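Local coordinates for cell death abnormality protein 2 (Caenorhabditis elegans, PDB 3QWX) that acts as a CRK-family signalling adaptor required for engulfment of cell corpses and for cell migration, and binds CED-5 in a ternary complex with CED-12, at residues I35-M40 with A111-P116; Y65-G70 with V82-Q87; F125-E130 with L165-Y170. One frame throughout, in Å; residues are numbered along the deposited sequence.

Interaction 1. Residues I35-M40 with A111-P116; sequences IGTFLM and AAYKKP
F38 is held at both of its backbone polar atoms by the A111-P116 segment, a compact example of how parallel strands join: one residue bonds to two that flank its partner. Its N donates to A111 O across 3.0 Å, bent to 146° at the hydrogen, while its O receives Y113 N at 2.7 Å in a nearly straight bond of 173°. The third bond has another shape. A111 N meets G36 O at 3.2 Å, straight at the hydrogen, yet the donor stands well above the plane of that carbonyl. A111 O also takes a CA-H contact from T37 CA at 3.1 Å. T37 and L39 make their own backbone bonds with R54 and T52, on the strand 49-54 side, and T37 OG1 is satisfied by S34 O.

That leaves T37 for packing through its methyl: chi1 of -48° sets OG1 beside the backbone N and leaves CG2 anti to it; CG2 lies 3.7 Å from Y113 CA and meets the Y113 ring at its edge. L39 and Y113 run side by side, CD2 to CD2 at 3.9 Å. The F38 ring takes A112 CA over one face, a CH-pi contact of 4.2 Å to the centroid, offset toward the rim.

Strand 37-42 belongs to the SH2 sheet, where it also pairs with strands 15-16 and 49-54. Beyond the contact, K115 forms a salt bridge with E155, linking this segment to the SH3 part. L27 and L28 of helix 21-29 pack on Y113, whereas the F38 ring turns to F6, F14 and strand 49-54.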
loop_
_atom_site.group_PDB
_atom_site.type_symbol
_atom_site.label_atom_id
_atom_site.label_comp_id
_atom_site.label_asym_id
_atom_site.label_seq_id
_atom_site.Cartn_x
_atom_site.Cartn_y
_atom_site.Cartn_z
ATOM N N ILE A 35 -1.973 -10.478 -13.236
ATOM C CA ILE A 35 -0.638 -9.958 -13.476
ATOM C C ILE A 35 -0.692 -8.432 -13.518
ATOM O O ILE A 35 -1.627 -7.853 -14.056
ATOM C CB ILE A 35 -0.032 -10.559 -14.760
ATOM C CG1 ILE A 35 0.274 -12.049 -14.543
ATOM C CG2 ILE A 35 1.241 -9.820 -15.145
ATOM C CD1 ILE A 35 0.617 -12.807 -15.850
ATOM N N GLY A 36 0.291 -7.775 -12.918
ATOM C CA GLY A 36 0.313 -6.320 -12.891
ATOM C C GLY A 36 -0.185 -5.756 -11.566
ATOM O O GLY A 36 -0.092 -4.537 -11.312
ATOM N N THR A 37 -0.729 -6.631 -10.722
ATOM C CA THR A 37 -1.168 -6.205 -9.387
ATOM C C THR A 37 0.065 -6.002 -8.504
ATOM O O THR A 37 0.998 -6.805 -8.536
ATOM C CB THR A 37 -2.142 -7.230 -8.755
ATOM O OG1 THR A 37 -3.152 -7.565 -9.706
ATOM C CG2 THR A 37 -2.813 -6.674 -7.516
ATOM N N PHE A 38 0.075 -4.925 -7.727
ATOM C CA PHE A 38 1.252 -4.578 -6.935
ATOM C C PHE A 38 0.887 -3.898 -5.616
ATOM O O PHE A 38 -0.231 -3.396 -5.434
ATOM C CB PHE A 38 2.168 -3.641 -7.742
ATOM C CG PHE A 38 1.595 -2.269 -7.932
ATOM C CD1 PHE A 38 0.691 -2.013 -8.952
ATOM C CD2 PHE A 38 1.931 -1.244 -7.070
ATOM C CE1 PHE A 38 0.144 -0.754 -9.123
ATOM C CE2 PHE A 38 1.380 0.029 -7.230
ATOM C CZ PHE A 38 0.481 0.266 -8.257
ATOM N N LEU A 39 1.841 -3.878 -4.696
ATOM C CA LEU A 39 1.704 -3.064 -3.505
ATOM C C LEU A 39 3.064 -2.567 -3.069
ATOM O O LEU A 39 4.101 -3.080 -3.506
ATOM C CB LEU A 39 1.029 -3.847 -2.379
ATOM C CG LEU A 39 1.655 -5.171 -1.924
ATOM C CD1 LEU A 39 2.851 -4.943 -0.999
ATOM C CD2 LEU A 39 0.587 -5.996 -1.212
ATOM N N MET A 40 3.054 -1.563 -2.203
ATOM C CA MET A 40 4.267 -1.122 -1.549
ATOM C C MET A 40 4.202 -1.450 -0.069
ATOM O O MET A 40 3.125 -1.608 0.493
ATOM C CB MET A 40 4.490 0.374 -1.758
ATOM C CG MET A 40 5.123 0.684 -3.119
ATOM S SD MET A 40 5.339 2.447 -3.293
ATOM C CE MET A 40 6.591 2.782 -2.056
ATOM N N ALA A 111 -2.432 -2.382 -11.488
ATOM C CA ALA A 111 -3.434 -2.114 -10.460
ATOM C C ALA A 111 -2.894 -2.326 -9.047
ATOM O O ALA A 111 -2.214 -3.302 -8.771
ATOM C CB ALA A 111 -4.665 -2.972 -10.687
ATOM N N ALA A 112 -3.211 -1.396 -8.160
ATOM C CA ALA A 112 -2.869 -1.526 -6.749
ATOM C C ALA A 112 -3.651 -2.687 -6.113
ATOM O O ALA A 112 -4.868 -2.829 -6.326
ATOM C CB ALA A 112 -3.177 -0.227 -6.023
ATOM N N TYR A 113 -2.945 -3.521 -5.352
ATOM C CA TYR A 113 -3.575 -4.573 -4.554
ATOM C C TYR A 113 -4.560 -3.964 -3.551
ATOM O O TYR A 113 -4.282 -2.920 -2.962
ATOM C CB TYR A 113 -2.519 -5.386 -3.781
ATOM C CG TYR A 113 -3.146 -6.472 -2.946
ATOM C CD1 TYR A 113 -3.612 -7.639 -3.539
ATOM C CD2 TYR A 113 -3.302 -6.327 -1.570
ATOM C CE1 TYR A 113 -4.211 -8.636 -2.788
ATOM C CE2 TYR A 113 -3.903 -7.317 -0.810
ATOM C CZ TYR A 113 -4.355 -8.473 -1.427
ATOM O OH TYR A 113 -4.949 -9.478 -0.690
ATOM N N LYS A 114 -5.702 -4.620 -3.364
ATOM C CA LYS A 114 -6.697 -4.193 -2.380
ATOM C C LYS A 114 -7.209 -5.416 -1.632
ATOM O O LYS A 114 -7.608 -6.411 -2.250
ATOM C CB LYS A 114 -7.887 -3.468 -3.046
ATOM C CG LYS A 114 -7.528 -2.183 -3.790
ATOM C CD LYS A 114 -8.779 -1.405 -4.202
ATOM C CE LYS A 114 -9.497 -0.794 -2.989
ATOM N NZ LYS A 114 -10.831 -0.180 -3.308
ATOM N N LYS A 115 -7.208 -5.342 -0.307
ATOM C CA LYS A 115 -7.796 -6.401 0.503
ATOM C C LYS A 115 -9.307 -6.407 0.336
ATOM O O LYS A 115 -9.911 -5.350 0.164
ATOM C CB LYS A 115 -7.446 -6.204 1.974
ATOM C CG LYS A 115 -5.948 -6.177 2.258
ATOM C CD LYS A 115 -5.690 -6.028 3.742
ATOM C CE LYS A 115 -4.201 -5.892 4.040
ATOM N NZ LYS A 115 -3.910 -5.939 5.500
ATOM N N PRO A 116 -9.919 -7.603 0.385
ATOM C CA PRO A 116 -11.375 -7.778 0.284
ATOM C C PRO A 116 -12.097 -7.187 1.499
ATOM O O PRO A 116 -11.523 -7.087 2.583
ATOM C CB PRO A 116 -11.555 -9.303 0.278
ATOM C CG PRO A 116 -10.191 -9.871 0.020
ATOM C CD PRO A 116 -9.211 -8.890 0.528
#

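Interaction 2. Residues Y65-G70 with V82-Q87; sequences YLIERG and VKIANQ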
loop_
_atom_site.group_PDB
_atom_site.type_symbol
_atom_site.label_atom_id
_atom_site.label_comp_id
_atom_site.label_asym_id
_atom_site.label_seq_id
_atom_site.Cartn_x
_atom_site.Cartn_y
_atom_site.Cartn_z
ATOM N N TYR A 65 11.070 -5.579 -5.288
ATOM C CA TYR A 65 12.070 -4.586 -5.675
ATOM C C TYR A 65 12.371 -3.618 -4.556
ATOM O O TYR A 65 11.470 -3.015 -3.981
ATOM C CB TYR A 65 11.597 -3.795 -6.894
ATOM C CG TYR A 65 11.312 -4.703 -8.044
ATOM C CD1 TYR A 65 12.318 -5.050 -8.941
ATOM C CD2 TYR A 65 10.055 -5.256 -8.211
ATOM C CE1 TYR A 65 12.072 -5.904 -9.980
ATOM C CE2 TYR A 65 9.794 -6.109 -9.238
ATOM C CZ TYR A 65 10.807 -6.431 -10.127
ATOM O OH TYR A 65 10.546 -7.292 -11.155
ATOM N N LEU A 66 13.652 -3.463 -4.262
ATOM C CA LEU A 66 14.076 -2.520 -3.250
ATOM C C LEU A 66 14.061 -1.125 -3.876
ATOM O O LEU A 66 14.682 -0.894 -4.911
ATOM C CB LEU A 66 15.485 -2.869 -2.778
ATOM C CG LEU A 66 15.962 -2.393 -1.409
ATOM C CD1 LEU A 66 17.482 -2.219 -1.419
ATOM C CD2 LEU A 66 15.282 -1.113 -0.999
ATOM N N ILE A 67 13.336 -0.207 -3.253
ATOM C CA ILE A 67 13.322 1.178 -3.700
ATOM C C ILE A 67 14.251 1.934 -2.756
ATOM O O ILE A 67 13.912 2.198 -1.597
ATOM C CB ILE A 67 11.897 1.771 -3.680
ATOM C CG1 ILE A 67 10.979 1.008 -4.648
ATOM C CG2 ILE A 67 11.915 3.291 -3.972
ATOM C CD1 ILE A 67 9.562 1.526 -4.677
ATOM N N GLU A 68 15.442 2.251 -3.249
ATOM C CA GLU A 68 16.465 2.869 -2.414
ATOM C C GLU A 68 16.412 4.380 -2.489
ATOM O O GLU A 68 16.213 4.959 -3.557
ATOM C CB GLU A 68 17.849 2.388 -2.827
ATOM C CG GLU A 68 17.936 0.892 -2.962
ATOM C CD GLU A 68 19.306 0.437 -3.386
ATOM O OE1 GLU A 68 20.260 0.649 -2.612
ATOM O OE2 GLU A 68 19.421 -0.140 -4.485
ATOM N N ARG A 69 16.577 5.018 -1.342
ATOM C CA ARG A 69 16.624 6.470 -1.289
ATOM C C ARG A 69 18.063 6.934 -1.454
ATOM O O ARG A 69 18.995 6.385 -0.833
ATOM C CB ARG A 69 16.056 6.981 0.033
ATOM C CG ARG A 69 16.164 8.488 0.164
ATOM C CD ARG A 69 15.208 9.030 1.185
ATOM N NE ARG A 69 15.432 8.443 2.499
ATOM C CZ ARG A 69 15.028 9.007 3.631
ATOM N NH1 ARG A 69 14.400 10.181 3.594
ATOM N NH2 ARG A 69 15.256 8.404 4.792
ATOM N N GLY A 70 18.240 7.953 -2.286
ATOM C CA GLY A 70 19.567 8.426 -2.611
ATOM C C GLY A 70 19.997 9.535 -1.675
ATOM O O GLY A 70 19.420 9.725 -0.609
ATOM N N VAL A 82 15.310 8.604 -5.799
ATOM C CA VAL A 82 14.964 7.242 -5.469
ATOM C C VAL A 82 15.458 6.338 -6.599
ATOM O O VAL A 82 15.561 6.779 -7.755
ATOM C CB VAL A 82 13.441 7.168 -5.277
ATOM C CG1 VAL A 82 12.835 6.058 -6.100
ATOM C CG2 VAL A 82 13.078 7.096 -3.781
ATOM N N LYS A 83 15.778 5.088 -6.274
ATOM C CA LYS A 83 16.332 4.170 -7.271
ATOM C C LYS A 83 15.747 2.760 -7.171
ATOM O O LYS A 83 15.528 2.250 -6.070
ATOM C CB LYS A 83 17.858 4.112 -7.120
ATOM C CG LYS A 83 18.575 3.471 -8.287
ATOM C CD LYS A 83 20.099 3.570 -8.151
ATOM C CE LYS A 83 20.604 2.847 -6.911
ATOM N NZ LYS A 83 22.095 2.894 -6.837
ATOM N N ILE A 84 15.448 2.144 -8.315
ATOM C CA ILE A 84 15.268 0.688 -8.347
ATOM C C ILE A 84 16.356 0.065 -9.200
ATOM O O ILE A 84 16.445 0.337 -10.403
ATOM C CB ILE A 84 13.928 0.223 -8.936
ATOM C CG1 ILE A 84 12.796 0.364 -7.931
ATOM C CG2 ILE A 84 14.019 -1.265 -9.282
ATOM C CD1 ILE A 84 11.557 -0.440 -8.321
ATOM N N ALA A 85 17.168 -0.787 -8.580
ATOM C CA ALA A 85 18.341 -1.339 -9.242
ATOM C C ALA A 85 19.255 -0.194 -9.650
ATOM O O ALA A 85 19.795 0.525 -8.804
ATOM C CB ALA A 85 17.936 -2.165 -10.470
ATOM N N ASN A 86 19.411 -0.016 -10.955
ATOM C CA ASN A 86 20.244 1.056 -11.469
ATOM C C ASN A 86 19.450 2.052 -12.317
ATOM O O ASN A 86 19.968 2.606 -13.285
ATOM C CB ASN A 86 21.403 0.467 -12.258
ATOM C CG ASN A 86 21.064 -0.885 -12.837
ATOM O OD1 ASN A 86 21.646 -1.901 -12.452
ATOM N ND2 ASN A 86 20.096 -0.912 -13.752
ATOM N N GLN A 87 18.190 2.272 -11.948
ATOM C CA GLN A 87 17.397 3.325 -12.565
ATOM C C GLN A 87 16.962 4.337 -11.513
ATOM O O GLN A 87 16.331 3.980 -10.514
ATOM C CB GLN A 87 16.178 2.747 -13.271
ATOM C CG GLN A 87 16.505 1.749 -14.367
ATOM C CD GLN A 87 15.257 1.114 -14.937
ATOM O OE1 GLN A 87 14.406 1.799 -15.504
ATOM N NE2 GLN A 87 15.132 -0.200 -14.782
HETATM O O HOH W 1 17.166 -1.356 -5.791
#
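E68 and K83 face each other as a hydrogen-bonded antiparallel pair: E68 N donates to K83 O and K83 N returns to E68 O, each at 2.8 Å. Both donors lie in the plane of the carbonyl they meet, and the angles at hydrogen are 157° and 144°. Where the strands begin to part, a water takes over. It accepts from A85 N at 2.8 Å and donates both to L66 O at 2.7 Å and to E68 OE2 at 2.9 Å, so that one molecule ties a backbone amide, a backbone carbonyl and a carboxylate. The E68 and K83 side chains lie alongside each other, pointing the same way. Their charged atoms, OE2 and NZ, are 4.7 Å apart, too far for a salt bridge, though the opposite charges may still attract.

This is the part of the SH2 sheet where strand 62-69, bonded on its other side to strand 49-54, receives the short strand 82-84. The latter turns back at once: I84 and Q87 exchange backbone bonds in both directions round A85 and N86, a two-residue beta hairpin leading into strand 87-89.

On the face away from E68 and K83, I67, V82 and I84 supply the apolar packing, and Y65 joins them through CB. I67 forks between two neighbours: CG1, anti to the carbonyl carbon (chi1 -62°), meets I84 CG1, and CG2, anti to the backbone N, reaches V82 CG1 at 3.6 Å. I84 extends CD1 to within 3.6 Å of Y65 CB, the two side chains crossing at a slant. L95 of helix 92-98 rests on I67, V82 and I84, and L51 of strand 49-54 touches both isoleucines. At the far end of its ring, Y65 OH is hydrogen-bonded to E55 and T105.

Interaction 3. Residues F125-E130 with L165-Y170; sequences FKFTGE and LVPANY
F127 holds CG anti to the backbone N (chi1 -179°), and its ring reaches tip to tip with P167, whereas F125 and Y170 both place CG anti to the carbonyl carbon; the three rings gather into one aromatic cluster. The setting is the SH3 domain: F125-E130 lies in its RT loop, and P167-Y170 runs from the end of strand 163-167 through the 3-10 turn. In SH3 domains, aromatic residues at equivalent places, with this proline, line the groove for proline-rich peptides. The cluster here is consistent with such a surface, though this geometry does not show whether it is the one that CED-5 uses.

Y170 is the hub. F125 and F127 both direct an edge toward its face, with centroids 5.8 Å (F125 to Y170) and 5.6 Å (F127 to Y170) away and planes turned by 65° and 70°. The CB atoms of both phenylalanines close on the same ring atom: F125 CB and F127 CB are each 3.9 Å from Y170 CD2. No hydrogen bond joins the two segments; K126 O merely abuts the Y170 ring edge, 3.2 Å from CE2. F127 itself is sandwiched: G129 N stands 3.5 Å above the centre of one face, and P167 CD lies over the centre of the opposite face, 3.6 Å from the centroid.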
loop_
_atom_site.group_PDB
_atom_site.type_symbol
_atom_site.label_atom_id
_atom_site.label_comp_id
_atom_site.label_asym_id
_atom_site.label_seq_id
_atom_site.Cartn_x
_atom_site.Cartn_y
_atom_site.Cartn_z
ATOM N N PHE A 125 -19.409 7.206 16.411
ATOM C CA PHE A 125 -18.857 8.355 17.112
ATOM C C PHE A 125 -17.669 8.858 16.297
ATOM O O PHE A 125 -17.136 8.134 15.455
ATOM C CB PHE A 125 -18.399 7.972 18.528
ATOM C CG PHE A 125 -19.481 7.352 19.383
ATOM C CD1 PHE A 125 -19.622 5.976 19.455
ATOM C CD2 PHE A 125 -20.347 8.152 20.120
ATOM C CE1 PHE A 125 -20.616 5.403 20.232
ATOM C CE2 PHE A 125 -21.344 7.590 20.897
ATOM C CZ PHE A 125 -21.479 6.210 20.953
ATOM N N LYS A 126 -17.255 10.095 16.533
ATOM C CA LYS A 126 -16.057 10.607 15.885
ATOM C C LYS A 126 -14.809 9.966 16.504
ATOM O O LYS A 126 -14.750 9.721 17.709
ATOM C CB LYS A 126 -15.988 12.140 15.969
ATOM C CG LYS A 126 -15.030 12.658 17.026
ATOM C CD LYS A 126 -14.873 14.173 16.969
ATOM C CE LYS A 126 -14.463 14.711 18.340
ATOM N NZ LYS A 126 -14.368 16.204 18.382
ATOM N N PHE A 127 -13.812 9.693 15.673
ATOM C CA PHE A 127 -12.565 9.102 16.146
ATOM C C PHE A 127 -11.373 9.884 15.615
ATOM O O PHE A 127 -11.112 9.885 14.421
ATOM C CB PHE A 127 -12.467 7.629 15.719
ATOM C CG PHE A 127 -11.212 6.931 16.193
ATOM C CD1 PHE A 127 -10.892 6.879 17.543
ATOM C CD2 PHE A 127 -10.372 6.299 15.289
ATOM C CE1 PHE A 127 -9.747 6.228 17.982
ATOM C CE2 PHE A 127 -9.219 5.642 15.722
ATOM C CZ PHE A 127 -8.910 5.602 17.064
ATOM N N THR A 128 -10.648 10.545 16.507
ATOM C CA THR A 128 -9.512 11.365 16.099
ATOM C C THR A 128 -8.266 10.521 15.883
ATOM O O THR A 128 -7.331 10.950 15.211
ATOM C CB THR A 128 -9.179 12.412 17.162
ATOM O OG1 THR A 128 -8.701 11.751 18.341
ATOM C CG2 THR A 128 -10.423 13.235 17.504
ATOM N N GLY A 129 -8.262 9.320 16.453
ATOM C CA GLY A 129 -7.101 8.456 16.409
ATOM C C GLY A 129 -6.286 8.679 17.670
ATOM O O GLY A 129 -6.331 9.765 18.250
ATOM N N GLU A 130 -5.562 7.644 18.097
ATOM C CA GLU A 130 -4.702 7.725 19.275
ATOM C C GLU A 130 -3.241 7.530 18.858
ATOM O O GLU A 130 -2.340 8.151 19.417
ATOM C CB GLU A 130 -5.093 6.667 20.326
ATOM C CG GLU A 130 -6.557 6.678 20.787
ATOM C CD GLU A 130 -6.874 5.537 21.763
ATOM O OE1 GLU A 130 -7.905 5.617 22.470
ATOM O OE2 GLU A 130 -6.088 4.562 21.833
ATOM N N LEU A 165 -6.295 1.302 11.812
ATOM C CA LEU A 165 -7.077 0.626 12.833
ATOM C C LEU A 165 -8.149 1.545 13.411
ATOM O O LEU A 165 -7.945 2.748 13.564
ATOM C CB LEU A 165 -6.168 0.141 13.967
ATOM C CG LEU A 165 -5.153 -0.959 13.673
ATOM C CD1 LEU A 165 -4.272 -1.200 14.890
ATOM C CD2 LEU A 165 -5.871 -2.218 13.286
ATOM N N VAL A 166 -9.285 0.950 13.750
ATOM C CA VAL A 166 -10.416 1.676 14.302
ATOM C C VAL A 166 -10.995 0.860 15.462
ATOM O O VAL A 166 -10.920 -0.376 15.460
ATOM C CB VAL A 166 -11.504 1.934 13.223
ATOM C CG1 VAL A 166 -10.935 2.719 12.048
ATOM C CG2 VAL A 166 -12.119 0.605 12.738
ATOM N N PRO A 167 -11.564 1.543 16.465
ATOM C CA PRO A 167 -12.160 0.808 17.585
ATOM C C PRO A 167 -13.463 0.152 17.157
ATOM O O PRO A 167 -14.298 0.811 16.532
ATOM C CB PRO A 167 -12.445 1.903 18.630
ATOM C CG PRO A 167 -11.728 3.121 18.171
ATOM C CD PRO A 167 -11.606 3.003 16.670
ATOM N N ALA A 168 -13.644 -1.121 17.494
ATOM C CA ALA A 168 -14.857 -1.847 17.118
ATOM C C ALA A 168 -16.123 -1.228 17.714
ATOM O O ALA A 168 -17.201 -1.285 17.101
ATOM C CB ALA A 168 -14.739 -3.314 17.501
ATOM N N ASN A 169 -15.994 -0.628 18.897
ATOM C CA ASN A 169 -17.138 0.014 19.560
ATOM C C ASN A 169 -17.470 1.411 19.015
ATOM O O ASN A 169 -18.354 2.099 19.532
ATOM C CB ASN A 169 -16.963 0.031 21.086
ATOM C CG ASN A 169 -15.768 0.856 21.545
ATOM O OD1 ASN A 169 -15.831 1.557 22.562
ATOM N ND2 ASN A 169 -14.673 0.757 20.822
ATOM N N TYR A 170 -16.764 1.820 17.959
ATOM C CA TYR A 170 -17.013 3.108 17.332
ATOM C C TYR A 170 -17.675 2.944 15.951
ATOM O O TYR A 170 -17.942 3.928 15.263
ATOM C CB TYR A 170 -15.705 3.887 17.174
ATOM C CG TYR A 170 -15.270 4.732 18.355
ATOM C CD1 TYR A 170 -15.072 4.169 19.619
ATOM C CD2 TYR A 170 -14.995 6.089 18.187
ATOM C CE1 TYR A 170 -14.647 4.947 20.696
ATOM C CE2 TYR A 170 -14.561 6.875 19.245
ATOM C CZ TYR A 170 -14.390 6.304 20.498
ATOM O OH TYR A 170 -13.963 7.099 21.537
#

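How the interactions relate
From the N terminus, the chain passes strand 15-16 and helix 21-29 before it reaches strand 37-42, and interaction 1 closes the long loop that ends when A111-P116 returns beside it. Interaction 2 is nested inside that loop: Y65-G70 and V82-Q87 shut a much shorter one. Both belong to the same SH2 sheet, and they meet where M40 CE packs 4.2 Å from I67 CD1. Interaction 3 follows in series, in the SH3 domain, where its two segments enclose strands 142-147 and 153-157. It touches neither of the others, its nearest atoms being about 9 Å from interaction 1 and about 23 Å from interaction 2. None of the three loops crosses another.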